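Local coordinates for Lmo2125 protein (Listeria monocytogenes serovar 1/2a, PDB 5TU0) that binds maltose as an extracellular solute-binding protein and probably delivers it to a membrane transporter for carbohydrate uptake, at residues A[91-94]-A[95-98]; A[332-335]-A[336-339]; A[299-302]-A[303-306]. The protein carries 2 engineered substitutions. All coordinates share one frame; numbering follows the deposited sequence.

Interaction 1 (A[91-94]-A[95-98]); sequences DYDE and KDQK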
# COMPACT_ATOMS: atom_id res chain seq x y z
N ASP A 91 0.34 -17.37 -12.82
CA ASP A 91 0.32 -17.33 -11.36
C ASP A 91 0.01 -15.94 -10.81
O ASP A 91 0.26 -15.69 -9.63
CB ASP A 91 1.67 -17.83 -10.82
CG ASP A 91 1.98 -19.25 -11.25
OD1 ASP A 91 1.08 -20.12 -11.22
OD2 ASP A 91 3.15 -19.50 -11.59
N TYR A 92 -0.53 -15.05 -11.64
CA TYR A 92 -0.91 -13.71 -11.19
C TYR A 92 -2.39 -13.41 -11.46
O TYR A 92 -2.89 -13.66 -12.57
CB TYR A 92 -0.15 -12.62 -11.95
CG TYR A 92 1.33 -12.45 -11.70
CD1 TYR A 92 1.85 -12.39 -10.41
CD2 TYR A 92 2.19 -12.18 -12.76
CE1 TYR A 92 3.21 -12.19 -10.20
CE2 TYR A 92 3.55 -11.97 -12.57
CZ TYR A 92 4.05 -11.97 -11.28
OH TYR A 92 5.40 -11.73 -11.10
N ASP A 93 -3.07 -12.84 -10.48
CA ASP A 93 -4.43 -12.34 -10.67
C ASP A 93 -4.36 -11.16 -11.64
O ASP A 93 -3.34 -10.48 -11.71
CB ASP A 93 -5.04 -11.81 -9.34
CG ASP A 93 -5.58 -12.92 -8.42
OD1 ASP A 93 -6.05 -13.98 -8.91
OD2 ASP A 93 -5.58 -12.70 -7.18
N GLU A 94 -5.45 -10.90 -12.34
CA GLU A 94 -5.54 -9.74 -13.24
C GLU A 94 -5.23 -8.42 -12.51
O GLU A 94 -4.66 -7.50 -13.08
CB GLU A 94 -6.93 -9.67 -13.89
CG GLU A 94 -7.18 -10.82 -14.87
CD GLU A 94 -8.52 -10.73 -15.58
OE1 GLU A 94 -9.56 -10.50 -14.91
OE2 GLU A 94 -8.54 -10.91 -16.82
N LYS A 95 -5.61 -8.34 -11.24
CA LYS A 95 -5.36 -7.13 -10.45
C LYS A 95 -3.87 -6.85 -10.33
O LYS A 95 -3.44 -5.71 -10.42
CB LYS A 95 -5.94 -7.30 -9.05
CG LYS A 95 -5.84 -6.04 -8.19
CD LYS A 95 -6.20 -6.33 -6.74
CE LYS A 95 -7.62 -6.81 -6.57
NZ LYS A 95 -7.94 -7.03 -5.13
N ASP A 96 -3.08 -7.89 -10.12
CA ASP A 96 -1.64 -7.72 -9.96
C ASP A 96 -0.94 -7.41 -11.28
O ASP A 96 0.04 -6.68 -11.29
CB ASP A 96 -1.08 -8.91 -9.21
CG ASP A 96 -1.63 -8.97 -7.77
OD1 ASP A 96 -1.74 -7.87 -7.15
OD2 ASP A 96 -1.98 -10.06 -7.28
N GLN A 97 -1.49 -7.92 -12.37
CA GLN A 97 -1.01 -7.58 -13.71
C GLN A 97 -1.31 -6.09 -13.95
O GLN A 97 -0.48 -5.37 -14.47
CB GLN A 97 -1.70 -8.43 -14.76
CG GLN A 97 -1.41 -9.91 -14.61
CD GLN A 97 -2.19 -10.77 -15.58
OE1 GLN A 97 -2.22 -10.50 -16.79
NE2 GLN A 97 -2.80 -11.83 -15.06
N LYS A 98 -2.49 -5.64 -13.54
CA LYS A 98 -2.87 -4.23 -13.66
C LYS A 98 -1.93 -3.27 -12.88
O LYS A 98 -1.72 -2.12 -13.28
CB LYS A 98 -4.34 -4.06 -13.20
CG LYS A 98 -4.87 -2.63 -13.14
CD LYS A 98 -6.32 -2.65 -12.63
CE LYS A 98 -6.83 -1.25 -12.31
NZ LYS A 98 -6.77 -0.35 -13.49
O HOH W 1 -1.18 -12.28 -8.20
O HOH W 2 -4.29 -10.68 -6.01
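Gln97 reaches back over the start of helix 94-99 to Tyr92, tying the loop before the helix to its first turn. Asp93 occupies the N-cap position, but its carboxylate makes no capping bond. Among the direct hydrogen bonds, Gln97 NE2 donates to Tyr92 O at 3.1 Å, with an angle of 142° at the hydrogen. The oxygen lies close to the plane of the Gln97 amide, whereas the donor stands above the carbonyl plane of Tyr92. With CG beside the backbone N (chi1 -63°) and the chain extended beyond it, Gln97 also lays its CG against Tyr92 CB at 4.0 Å. The backbone bonds begin the helix: Asp93 O receives Gln97 N at 3.2 Å and, more weakly, Asp96 N, while Lys98 N donates to Glu94 O.

Water links the acidic side chains. One water donates to both Asp93 OD2 and Asp96 OD2, which stand 4.5 Å apart; the shared donor, together with Arg318, which forms a salt bridge with Asp96 OD2, probably eases the repulsion between the two carboxylates. Asp96 OD1 turns to Tyr336 OH, so both oxygens of this buried group have partners. Lys95 NZ and Lys98 NZ lead away to Ala339 O and Glu181 O, and Tyr92 OH bonds Pro110 O, joining the turn to several neighbouring parts of the fold. A second water donates to Asp96 OD2 and accepts from the N-cap amide, Asp93 N, at 3.0 Å.

Interaction 2 (A[332-335]-A[336-339]); sequences VIEQ and YKNA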
# COMPACT_ATOMS: atom_id res chain seq x y z
N VAL A 332 -3.26 -9.68 5.64
CA VAL A 332 -2.90 -9.04 4.37
C VAL A 332 -3.49 -9.78 3.18
O VAL A 332 -4.07 -9.16 2.31
CB VAL A 332 -1.36 -8.94 4.20
CG1 VAL A 332 -0.98 -8.53 2.76
CG2 VAL A 332 -0.80 -7.95 5.19
N ILE A 333 -3.36 -11.10 3.16
CA ILE A 333 -3.90 -11.89 2.04
C ILE A 333 -5.43 -11.73 1.92
O ILE A 333 -5.96 -11.55 0.81
CB ILE A 333 -3.53 -13.38 2.18
CG1 ILE A 333 -2.01 -13.56 1.99
CG2 ILE A 333 -4.29 -14.23 1.18
CD1 ILE A 333 -1.49 -14.95 2.34
N GLU A 334 -6.11 -11.79 3.06
CA GLU A 334 -7.56 -11.69 3.10
C GLU A 334 -8.02 -10.29 2.72
O GLU A 334 -8.91 -10.14 1.89
CB GLU A 334 -8.08 -12.03 4.50
CG GLU A 334 -9.59 -12.06 4.65
CD GLU A 334 -10.27 -13.09 3.76
OE1 GLU A 334 -9.67 -14.16 3.50
OE2 GLU A 334 -11.41 -12.81 3.33
N GLN A 335 -7.39 -9.28 3.30
CA GLN A 335 -7.79 -7.90 3.01
C GLN A 335 -7.48 -7.50 1.57
O GLN A 335 -8.23 -6.77 0.93
CB GLN A 335 -7.14 -6.93 3.99
CG GLN A 335 -7.71 -5.53 3.90
CD GLN A 335 -9.18 -5.49 4.26
OE1 GLN A 335 -9.61 -6.11 5.24
NE2 GLN A 335 -9.96 -4.77 3.48
N TYR A 336 -6.39 -8.03 1.03
CA TYR A 336 -5.99 -7.69 -0.34
C TYR A 336 -7.08 -8.05 -1.36
O TYR A 336 -7.21 -7.39 -2.40
CB TYR A 336 -4.65 -8.37 -0.69
CG TYR A 336 -3.95 -7.77 -1.87
CD1 TYR A 336 -3.19 -6.61 -1.73
CD2 TYR A 336 -4.01 -8.37 -3.11
CE1 TYR A 336 -2.52 -6.06 -2.81
CE2 TYR A 336 -3.34 -7.84 -4.19
CZ TYR A 336 -2.61 -6.68 -4.03
OH TYR A 336 -1.96 -6.17 -5.13
N LYS A 337 -7.91 -9.05 -1.04
CA LYS A 337 -9.02 -9.46 -1.91
C LYS A 337 -9.97 -8.29 -2.17
O LYS A 337 -10.58 -8.21 -3.22
CB LYS A 337 -9.85 -10.59 -1.29
CG LYS A 337 -9.10 -11.90 -1.05
CD LYS A 337 -10.01 -12.86 -0.30
CE LYS A 337 -9.26 -14.09 0.16
NZ LYS A 337 -8.70 -14.86 -0.98
N ASN A 338 -10.06 -7.38 -1.20
CA ASN A 338 -10.95 -6.22 -1.30
C ASN A 338 -10.22 -4.91 -1.61
O ASN A 338 -10.84 -3.86 -1.63
CB ASN A 338 -11.74 -6.07 0.01
CG ASN A 338 -12.50 -7.34 0.37
OD1 ASN A 338 -12.31 -7.90 1.44
ND2 ASN A 338 -13.33 -7.79 -0.53
N ALA A 339 -8.90 -4.97 -1.83
CA ALA A 339 -8.12 -3.77 -2.12
C ALA A 339 -8.05 -3.50 -3.62
O ALA A 339 -7.98 -4.44 -4.42
CB ALA A 339 -6.71 -3.90 -1.57
O HOH W 3 -12.87 -10.71 3.29
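The flat amides of Gln335 and Asn338 are turned 56° from each other, their side chains meeting at about a right angle, with Gln335 NE2 4.1 Å from Asn338 CB. The Tyr336 ring meets Val332 O obliquely; Ile113, Ala271 and Arg318 touch the side chain of this buried residue. Its CB lies 3.2 Å from Val332 O, and CG, opposite the backbone N (chi1 -162°), carries the ring away from the helix to place OH beside Asp96 OD1 and Gln99 NE2. Gln335 OE1 takes Ile258 N.

These residues form the C-terminal end of helix 327-336, where it passes into a type I beta turn from Tyr336 to Ala339. Tyr336 N still bonds Val332 O, four residues back, but Lys337 N and Asn338 N each turn to the carbonyl three back, Glu334 O and Gln335 O, the latter at 2.9 Å. Both of these donors sit well above the carbonyl planes. Ala339 N closes the turn on Tyr336 O at 3.0 Å.

At the more open side Glu334 bends at chi2 (61°) and brings OE1 to within 3.4 Å of Lys337 CE. A water donates to Glu334 OE2 at 2.6 Å and, weakly, to Asn338 OD1. Since Glu334 OE1 and Lys337 NZ stay 4.6 Å apart, the carboxylate meets the methylene part of the lysine, and any attraction between the two charges is probably modest.

Interaction 3 (A[299-302]-A[303-306]); sequences KNQE and TLYD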
# COMPACT_ATOMS: atom_id res chain seq x y z
N LYS A 299 9.22 -20.92 -6.44
CA LYS A 299 10.33 -21.23 -5.54
C LYS A 299 10.94 -19.97 -4.90
O LYS A 299 11.07 -19.88 -3.68
CB LYS A 299 11.43 -22.03 -6.29
CG LYS A 299 12.59 -22.49 -5.41
CD LYS A 299 13.56 -23.38 -6.18
CE LYS A 299 14.67 -23.92 -5.29
NZ LYS A 299 15.55 -22.84 -4.76
N ASN A 300 11.27 -18.99 -5.73
CA ASN A 300 11.94 -17.78 -5.24
C ASN A 300 11.00 -16.86 -4.48
O ASN A 300 11.43 -16.18 -3.57
CB ASN A 300 12.67 -17.08 -6.38
CG ASN A 300 13.78 -17.93 -6.95
OD1 ASN A 300 14.66 -18.42 -6.20
ND2 ASN A 300 13.75 -18.15 -8.25
N GLN A 301 9.73 -16.88 -4.84
CA GLN A 301 8.72 -16.11 -4.09
C GLN A 301 8.51 -16.73 -2.70
O GLN A 301 8.33 -16.01 -1.71
CB GLN A 301 7.44 -16.00 -4.90
CG GLN A 301 7.57 -14.97 -6.00
CD GLN A 301 6.99 -13.63 -5.58
OE1 GLN A 301 5.79 -13.45 -5.63
NE2 GLN A 301 7.85 -12.68 -5.18
N GLU A 302 8.59 -18.06 -2.60
CA GLU A 302 8.50 -18.72 -1.29
C GLU A 302 9.73 -18.39 -0.45
O GLU A 302 9.61 -18.11 0.75
CB GLU A 302 8.29 -20.23 -1.42
CG GLU A 302 6.91 -20.54 -1.97
CD GLU A 302 6.62 -22.01 -2.18
OE1 GLU A 302 7.51 -22.88 -1.96
OE2 GLU A 302 5.46 -22.28 -2.58
N THR A 303 10.91 -18.38 -1.07
CA THR A 303 12.13 -18.00 -0.34
C THR A 303 12.02 -16.54 0.14
O THR A 303 12.43 -16.21 1.26
CB THR A 303 13.39 -18.19 -1.18
OG1 THR A 303 13.50 -19.57 -1.56
CG2 THR A 303 14.64 -17.78 -0.41
N LEU A 304 11.47 -15.67 -0.70
CA LEU A 304 11.29 -14.26 -0.30
C LEU A 304 10.49 -14.18 0.99
O LEU A 304 10.88 -13.50 1.94
CB LEU A 304 10.57 -13.45 -1.39
CG LEU A 304 10.26 -11.98 -1.03
CD1 LEU A 304 11.53 -11.17 -0.87
CD2 LEU A 304 9.35 -11.38 -2.09
N TYR A 305 9.36 -14.89 1.04
CA TYR A 305 8.52 -14.89 2.23
C TYR A 305 9.25 -15.49 3.43
O TYR A 305 9.15 -14.99 4.56
CB TYR A 305 7.21 -15.65 2.00
CG TYR A 305 6.35 -15.69 3.25
CD1 TYR A 305 5.63 -14.56 3.64
CD2 TYR A 305 6.30 -16.82 4.06
CE1 TYR A 305 4.86 -14.57 4.79
CE2 TYR A 305 5.53 -16.83 5.22
CZ TYR A 305 4.81 -15.69 5.57
OH TYR A 305 4.04 -15.68 6.70
N ASP A 306 9.98 -16.57 3.18
CA ASP A 306 10.73 -17.21 4.24
C ASP A 306 11.76 -16.26 4.88
O ASP A 306 11.92 -16.26 6.09
CB ASP A 306 11.45 -18.46 3.70
CG ASP A 306 10.51 -19.63 3.42
OD1 ASP A 306 9.37 -19.65 3.91
OD2 ASP A 306 10.94 -20.57 2.72
O HOH W 4 14.97 -19.90 -3.79
O HOH W 5 11.61 -22.06 -1.95
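Lys299 O is gripped by two donors: Thr303 N, in one of the i to i+4 bonds of helix 298-308, at 3.0 Å, and a water at 2.8 Å. Leu304 N, Tyr305 N and Asp306 N follow onto Asn300 O, Gln301 O and Glu302 O, the last at 2.9 Å.

The hydroxyl of Thr303, held beside its backbone N (chi1 -60°), faces back along the helix and meets two waters. One is the water on Lys299 O. The other, 2.7 Å from Thr303 OG1, accepts from the exposed Lys299 NZ and donates to Asn300 OD1; Asn300 ND2 bonds Tyr294 O. Thr303 and Asn300 both touch helix 17-34, Thr303 through Tyr22 and Ile26.

Another flank faces helix 315-323, where Glu302 OE2 bonds Thr320 OG1 as well as Gln298 NE2 of its own helix; Tyr305 OH bonds Thr329 OG1 of helix 327-336. Gln301 is buried, and both ends of its amide have partners, OE1 taking Asn314 N and NE2 giving to Ala111 O. Sharply bent at chi2 (-97°), Gln301 runs alongside Leu304, pointing the same way, and its NE2 lies 3.7 Å from Leu304 CD2.

How the interactions relate
Along the chain the order is interaction 1, interaction 3, interaction 2. Interactions 1 and 2 have centres 13 Å apart and touch: Asp96 OD1 meets Tyr336 OH, and Lys95 NZ meets Ala339 O, each at 2.7 Å, joining the start of helix 94-99 to the end of helix 327-336. Interaction 3, in helix 298-308, touches neither, its centre 18 Å from interaction 1 and 20 Å from interaction 2. All three contact helix 315-323, interaction 1 through salt bridges, and meet strand 105-121 of the mixed sheet, which carries the sugar-pocket residue Glu114. Their nearest side chains stay about 11 to 14 Å from the bound glucose units, so they probably form part of the framework around the maltose site, without lining it.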